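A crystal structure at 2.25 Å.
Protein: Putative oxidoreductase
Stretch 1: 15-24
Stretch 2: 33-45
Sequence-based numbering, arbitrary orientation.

Stretch 1, residues 15-24: QLKLGYIGLG
Stretch 2, residues 33-45: RMTEWPGGVTVYD

Two parallel strands, 18-21 and 41-44, form the frame of this contact, their axes 4.5 Å apart at closest approach and 18° from exact alignment. Leu18 pairs with Val41, Gly19 with Thr42, Tyr20 with Val43 and Ile21 with Tyr44, with CA-CA separations of 4.5 to 5.1 Å and extended backbones (phi -104 to -146°, psi 122 to 154°).

Backbone hydrogen bonds alternate in direction, as parallel pairing requires. Leu18 N donates to Gly40 O (3.3 Å), Thr42 N to Leu18 O (3.0 Å), Tyr20 N to Thr42 O (2.9 Å), Tyr44 N to Tyr20 O (2.9 Å) and Gly22 N to Tyr44 O (3.1 Å). A water bridges Leu18 O (2.6 Å from its oxygen) and Thr42 OG1 (2.7 Å).

Side chains extend the polar ladder at both ends. Trp37 (chi1 t, chi2 -111°) gives its indole NE1 to Leu16 O at 2.9 Å; beyond the strands, Asp45 (chi1 t) accepts from Leu23 N through OD1, also at 2.9 Å.

Apolar packing fills the face bearing Leu18, Tyr20, Val41 and Val43. Leu18 (m, t) sets CD1 3.3 Å from Trp37 CD1 and 3.8 Å from Met34 SD. Met34, extended after chi1 (m, t, t), brings SD to the edge of the Tyr20 ring, 3.8 Å from CD1. Branched Val41 (p) and Val43 (m) suit the strand: Val41 CG2 lies 4.0 Å from Leu18 CB, and Val43 CG1 4.2 Å from Tyr20 CB. Leu23 (m, t) adds CD1 4.1 Å from Val43 CB.

Glycines serve where space or backbone angles demand or favour them. In the type I turn Trp37-Gly40, closed by Gly40 N to Trp37 O (2.9 Å), a CB on Gly39 would clash with Leu16 O; Gly40 has phi 74°, a value that favours glycine, and Gly22 takes phi/psi 100/102°, where a CB would jam against the preceding carbonyl.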

ATOM      1  N   GLN B  15     -29.818  14.020  14.027  1.00 37.15           N
ATOM      2  CA  GLN B  15     -31.226  13.913  14.506  1.00 37.80           C
ATOM      3  C   GLN B  15     -31.676  12.456  14.595  1.00 37.19           C
ATOM      4  O   GLN B  15     -32.316  12.061  15.573  1.00 37.79           O
ATOM      5  CB  GLN B  15     -32.166  14.692  13.584  1.00 38.52           C
ATOM      6  N   LEU B  16     -31.350  11.667  13.572  1.00 36.00           N
ATOM      7  CA  LEU B  16     -31.687  10.240  13.554  1.00 35.25           C
ATOM      8  C   LEU B  16     -31.219   9.533  14.826  1.00 34.63           C
ATOM      9  O   LEU B  16     -30.070   9.688  15.244  1.00 34.33           O
ATOM     10  CB  LEU B  16     -31.046   9.538  12.352  1.00 34.49           C
ATOM     11  CG  LEU B  16     -31.525   9.861  10.936  1.00 34.65           C
ATOM     12  CD1 LEU B  16     -30.685   9.080   9.931  1.00 33.87           C
ATOM     13  CD2 LEU B  16     -33.001   9.547  10.760  1.00 35.50           C
ATOM     14  N   LYS B  17     -32.112   8.753  15.429  1.00 34.34           N
ATOM     15  CA  LYS B  17     -31.756   7.905  16.563  1.00 33.69           C
ATOM     16  C   LYS B  17     -31.047   6.654  16.049  1.00 32.34           C
ATOM     17  O   LYS B  17     -31.509   6.015  15.101  1.00 32.10           O
ATOM     18  CB  LYS B  17     -33.006   7.525  17.363  1.00 34.45           C
ATOM     19  N   LEU B  18     -29.924   6.308  16.676  1.00 31.37           N
ATOM     20  CA  LEU B  18     -29.056   5.240  16.182  1.00 30.14           C
ATOM     21  C   LEU B  18     -29.183   3.946  16.978  1.00 29.94           C
ATOM     22  O   LEU B  18     -29.415   3.966  18.185  1.00 30.40           O
ATOM     23  CB  LEU B  18     -27.594   5.692  16.207  1.00 29.65           C
ATOM     24  CG  LEU B  18     -27.212   6.921  15.378  1.00 29.27           C
ATOM     25  CD1 LEU B  18     -25.705   7.145  15.453  1.00 28.19           C
ATOM     26  CD2 LEU B  18     -27.662   6.783  13.927  1.00 28.48           C
ATOM     27  N   GLY B  19     -29.023   2.824  16.282  1.00 29.24           N
ATOM     28  CA  GLY B  19     -28.939   1.511  16.912  1.00 29.07           C
ATOM     29  C   GLY B  19     -27.696   0.790  16.430  1.00 28.26           C
ATOM     30  O   GLY B  19     -27.294   0.953  15.276  1.00 27.83           O
ATOM     31  N   TYR B  20     -27.073   0.005  17.307  1.00 28.03           N
ATOM     32  CA  TYR B  20     -25.906  -0.791  16.923  1.00 27.43           C
ATOM     33  C   TYR B  20     -25.980  -2.205  17.492  1.00 27.57           C
ATOM     34  O   TYR B  20     -26.101  -2.393  18.704  1.00 28.08           O
ATOM     35  CB  TYR B  20     -24.595  -0.118  17.353  1.00 27.13           C
ATOM     36  CG  TYR B  20     -23.463  -0.421  16.394  1.00 26.53           C
ATOM     37  CD1 TYR B  20     -23.017   0.536  15.490  1.00 25.72           C
ATOM     38  CD2 TYR B  20     -22.869  -1.681  16.359  1.00 26.42           C
ATOM     39  CE1 TYR B  20     -21.999   0.256  14.591  1.00 25.59           C
ATOM     40  CE2 TYR B  20     -21.850  -1.968  15.464  1.00 25.95           C
ATOM     41  CZ  TYR B  20     -21.420  -0.997  14.583  1.00 25.82           C
ATOM     42  OH  TYR B  20     -20.410  -1.282  13.695  1.00 25.70           O
ATOM     43  N   ILE B  21     -25.904  -3.194  16.604  1.00 27.23           N
ATOM     44  CA  ILE B  21     -25.913  -4.599  16.995  1.00 27.39           C
ATOM     45  C   ILE B  21     -24.571  -5.232  16.622  1.00 27.17           C
ATOM     46  O   ILE B  21     -24.177  -5.215  15.453  1.00 26.69           O
ATOM     47  CB  ILE B  21     -27.073  -5.358  16.325  1.00 27.68           C
ATOM     48  CG1 ILE B  21     -28.415  -4.755  16.759  1.00 28.11           C
ATOM     49  CG2 ILE B  21     -27.022  -6.841  16.681  1.00 27.83           C
ATOM     50  CD1 ILE B  21     -29.609  -5.370  16.075  1.00 28.65           C
ATOM     51  N   GLY B  22     -23.880  -5.773  17.629  1.00 27.39           N
ATOM     52  CA  GLY B  22     -22.550  -6.369  17.460  1.00 27.36           C
ATOM     53  C   GLY B  22     -21.438  -5.429  17.898  1.00 27.19           C
ATOM     54  O   GLY B  22     -21.086  -4.504  17.170  1.00 26.78           O
ATOM     55  N   LEU B  23     -20.886  -5.673  19.086  1.00 27.63           N
ATOM     56  CA  LEU B  23     -19.850  -4.812  19.670  1.00 27.75           C
ATOM     57  C   LEU B  23     -18.502  -5.533  19.747  1.00 28.28           C
ATOM     58  O   LEU B  23     -17.852  -5.554  20.795  1.00 28.70           O
ATOM     59  CB  LEU B  23     -20.278  -4.340  21.066  1.00 28.05           C
ATOM     60  CG  LEU B  23     -21.605  -3.577  21.144  1.00 27.74           C
ATOM     61  CD1 LEU B  23     -21.963  -3.267  22.590  1.00 27.40           C
ATOM     62  CD2 LEU B  23     -21.545  -2.300  20.326  1.00 26.67           C
ATOM     63  N   GLY B  24     -18.088  -6.120  18.628  1.00 28.49           N
ATOM     64  CA  GLY B  24     -16.795  -6.792  18.528  1.00 29.15           C
ATOM     65  C   GLY B  24     -15.674  -5.804  18.264  1.00 29.30           C
ATOM     66  O   GLY B  24     -15.791  -4.618  18.583  1.00 29.15           O
ATOM     67  N   ARG B  33     -17.772   5.705  18.753  1.00 28.89           N
ATOM     68  CA  ARG B  33     -17.758   6.972  18.015  1.00 29.06           C
ATOM     69  C   ARG B  33     -19.168   7.568  17.949  1.00 29.42           C
ATOM     70  O   ARG B  33     -19.345   8.779  18.067  1.00 29.77           O
ATOM     71  CB  ARG B  33     -17.195   6.764  16.600  1.00 28.53           C
ATOM     72  CG  ARG B  33     -17.386   7.935  15.637  1.00 28.39           C
ATOM     73  CD  ARG B  33     -16.589   9.159  16.067  1.00 28.71           C
ATOM     74  NE  ARG B  33     -16.760  10.281  15.144  1.00 28.64           N
ATOM     75  CZ  ARG B  33     -16.248  11.498  15.325  1.00 29.43           C
ATOM     76  NH1 ARG B  33     -15.523  11.776  16.405  1.00 29.92           N
ATOM     77  NH2 ARG B  33     -16.463  12.448  14.421  1.00 29.16           N
ATOM     78  N   MET B  34     -20.163   6.702  17.774  1.00 29.55           N
ATOM     79  CA  MET B  34     -21.562   7.129  17.688  1.00 30.03           C
ATOM     80  C   MET B  34     -22.161   7.675  18.994  1.00 31.21           C
ATOM     81  O   MET B  34     -23.234   8.279  18.962  1.00 31.40           O
ATOM     82  CB  MET B  34     -22.434   5.985  17.170  1.00 29.64           C
ATOM     83  CG  MET B  34     -22.153   5.610  15.734  1.00 29.13           C
ATOM     84  SD  MET B  34     -23.230   4.294  15.156  1.00 29.36           S
ATOM     85  CE  MET B  34     -22.477   3.903  13.577  1.00 28.54           C
ATOM     86  N   THR B  35     -21.494   7.478  20.133  1.00 32.12           N
ATOM     87  CA  THR B  35     -21.959   8.097  21.382  1.00 33.39           C
ATOM     88  C   THR B  35     -21.823   9.624  21.331  1.00 34.41           C
ATOM     89  O   THR B  35     -22.453  10.335  22.116  1.00 35.06           O
ATOM     90  CB  THR B  35     -21.215   7.566  22.627  1.00 33.79           C
ATOM     91  OG1 THR B  35     -19.808   7.792  22.488  1.00 33.57           O
ATOM     92  CG2 THR B  35     -21.482   6.079  22.821  1.00 33.38           C
ATOM     93  N   GLU B  36     -21.001  10.113  20.403  1.00 34.72           N
ATOM     94  CA  GLU B  36     -20.802  11.547  20.198  1.00 35.75           C
ATOM     95  C   GLU B  36     -21.810  12.155  19.209  1.00 35.68           C
ATOM     96  O   GLU B  36     -21.911  13.378  19.099  1.00 36.29           O
ATOM     97  CB  GLU B  36     -19.362  11.810  19.735  1.00 35.84           C
ATOM     98  CG  GLU B  36     -18.322  11.537  20.822  1.00 37.31           C
ATOM     99  CD  GLU B  36     -16.956  11.170  20.266  1.00 38.50           C
ATOM    100  OE1 GLU B  36     -16.539  10.000  20.431  1.00 39.49           O
ATOM    101  OE2 GLU B  36     -16.299  12.048  19.665  1.00 39.36           O
ATOM    102  N   TRP B  37     -22.547  11.302  18.495  1.00 35.18           N
ATOM    103  CA  TRP B  37     -23.634  11.738  17.611  1.00 35.25           C
ATOM    104  C   TRP B  37     -24.759  12.331  18.461  1.00 35.99           C
ATOM    105  O   TRP B  37     -25.122  11.747  19.482  1.00 36.27           O
ATOM    106  CB  TRP B  37     -24.142  10.544  16.791  1.00 34.56           C
ATOM    107  CG  TRP B  37     -25.337  10.792  15.898  1.00 34.72           C
ATOM    108  CD1 TRP B  37     -26.597  10.296  16.069  1.00 34.80           C
ATOM    109  CD2 TRP B  37     -25.368  11.547  14.678  1.00 34.54           C
ATOM    110  NE1 TRP B  37     -27.416  10.712  15.048  1.00 34.86           N
ATOM    111  CE2 TRP B  37     -26.687  11.479  14.179  1.00 34.62           C
ATOM    112  CE3 TRP B  37     -24.413  12.282  13.965  1.00 34.57           C
ATOM    113  CZ2 TRP B  37     -27.076  12.118  13.000  1.00 34.64           C
ATOM    114  CZ3 TRP B  37     -24.802  12.919  12.790  1.00 34.57           C
ATOM    115  CH2 TRP B  37     -26.123  12.831  12.322  1.00 34.70           C
ATOM    116  N   PRO B  38     -25.299  13.503  18.063  1.00 36.42           N
ATOM    117  CA  PRO B  38     -26.378  14.120  18.847  1.00 37.20           C
ATOM    118  C   PRO B  38     -27.621  13.240  19.009  1.00 36.84           C
ATOM    119  O   PRO B  38     -28.288  13.304  20.040  1.00 37.63           O
ATOM    120  CB  PRO B  38     -26.716  15.385  18.050  1.00 37.69           C
ATOM    121  CG  PRO B  38     -25.484  15.699  17.300  1.00 37.42           C
ATOM    122  CD  PRO B  38     -24.866  14.379  16.958  1.00 36.39           C
ATOM    123  N   GLY B  39     -27.925  12.433  17.997  1.00 35.74           N
ATOM    124  CA  GLY B  39     -29.007  11.457  18.088  1.00 35.42           C
ATOM    125  C   GLY B  39     -28.834  10.419  19.189  1.00 34.97           C
ATOM    126  O   GLY B  39     -29.814   9.815  19.628  1.00 35.26           O
ATOM    127  N   GLY B  40     -27.594  10.206  19.632  1.00 34.09           N
ATOM    128  CA  GLY B  40     -27.288   9.166  20.611  1.00 33.56           C
ATOM    129  C   GLY B  40     -27.337   7.795  19.962  1.00 32.34           C
ATOM    130  O   GLY B  40     -27.858   7.647  18.851  1.00 31.95           O
ATOM    131  N   VAL B  41     -26.798   6.791  20.651  1.00 31.43           N
ATOM    132  CA  VAL B  41     -26.822   5.420  20.146  1.00 30.34           C
ATOM    133  C   VAL B  41     -27.306   4.438  21.211  1.00 30.30           C
ATOM    134  O   VAL B  41     -26.994   4.582  22.394  1.00 30.75           O
ATOM    135  CB  VAL B  41     -25.435   4.985  19.616  1.00 29.75           C
ATOM    136  CG1 VAL B  41     -24.402   4.974  20.740  1.00 29.89           C
ATOM    137  CG2 VAL B  41     -25.524   3.624  18.938  1.00 29.24           C
ATOM    138  N   THR B  42     -28.088   3.455  20.772  1.00 29.60           N
ATOM    139  CA  THR B  42     -28.562   2.365  21.617  1.00 29.57           C
ATOM    140  C   THR B  42     -27.901   1.087  21.124  1.00 28.82           C
ATOM    141  O   THR B  42     -27.972   0.766  19.939  1.00 28.10           O
ATOM    142  CB  THR B  42     -30.092   2.214  21.535  1.00 30.05           C
ATOM    143  OG1 THR B  42     -30.717   3.409  22.017  1.00 30.50           O
ATOM    144  CG2 THR B  42     -30.569   1.029  22.361  1.00 30.36           C
ATOM    145  N   VAL B  43     -27.260   0.358  22.031  1.00 28.77           N
ATOM    146  CA  VAL B  43     -26.430  -0.770  21.634  1.00 28.26           C
ATOM    147  C   VAL B  43     -26.939  -2.083  22.192  1.00 28.82           C
ATOM    148  O   VAL B  43     -27.608  -2.119  23.227  1.00 29.37           O
ATOM    149  CB  VAL B  43     -24.961  -0.581  22.082  1.00 28.07           C
ATOM    150  CG1 VAL B  43     -24.364   0.657  21.431  1.00 27.36           C
ATOM    151  CG2 VAL B  43     -24.861  -0.499  23.598  1.00 28.38           C
ATOM    152  N   TYR B  44     -26.612  -3.160  21.488  1.00 28.72           N
ATOM    153  CA  TYR B  44     -26.856  -4.499  21.991  1.00 29.43           C
ATOM    154  C   TYR B  44     -25.783  -5.484  21.538  1.00 29.34           C
ATOM    155  O   TYR B  44     -25.385  -5.507  20.373  1.00 28.87           O
ATOM    156  CB  TYR B  44     -28.227  -5.018  21.566  1.00 29.84           C
ATOM    157  CG  TYR B  44     -28.443  -6.434  22.034  1.00 30.94           C
ATOM    158  CD1 TYR B  44     -28.877  -6.700  23.329  1.00 32.29           C
ATOM    159  CD2 TYR B  44     -28.167  -7.512  21.199  1.00 31.27           C
ATOM    160  CE1 TYR B  44     -29.056  -8.002  23.770  1.00 33.12           C
ATOM    161  CE2 TYR B  44     -28.341  -8.812  21.630  1.00 32.44           C
ATOM    162  CZ  TYR B  44     -28.785  -9.053  22.915  1.00 33.30           C
ATOM    163  OH  TYR B  44     -28.959 -10.348  23.343  1.00 35.29           O
ATOM    164  N   ASP B  45     -25.325  -6.288  22.489  1.00 30.06           N
ATOM    165  CA  ASP B  45     -24.475  -7.437  22.223  1.00 30.31           C
ATOM    166  C   ASP B  45     -24.767  -8.442  23.330  1.00 31.42           C
ATOM    167  O   ASP B  45     -24.958  -8.053  24.486  1.00 31.80           O
ATOM    168  CB  ASP B  45     -23.001  -7.030  22.221  1.00 29.98           C
ATOM    169  CG  ASP B  45     -22.078  -8.153  21.768  1.00 29.95           C
ATOM    170  OD1 ASP B  45     -21.443  -8.010  20.702  1.00 29.04           O
ATOM    171  OD2 ASP B  45     -21.986  -9.179  22.472  1.00 30.18           O
TER
HETATM  172  O   HOH W   1     -30.982   5.079  19.915  1.00 14.30           O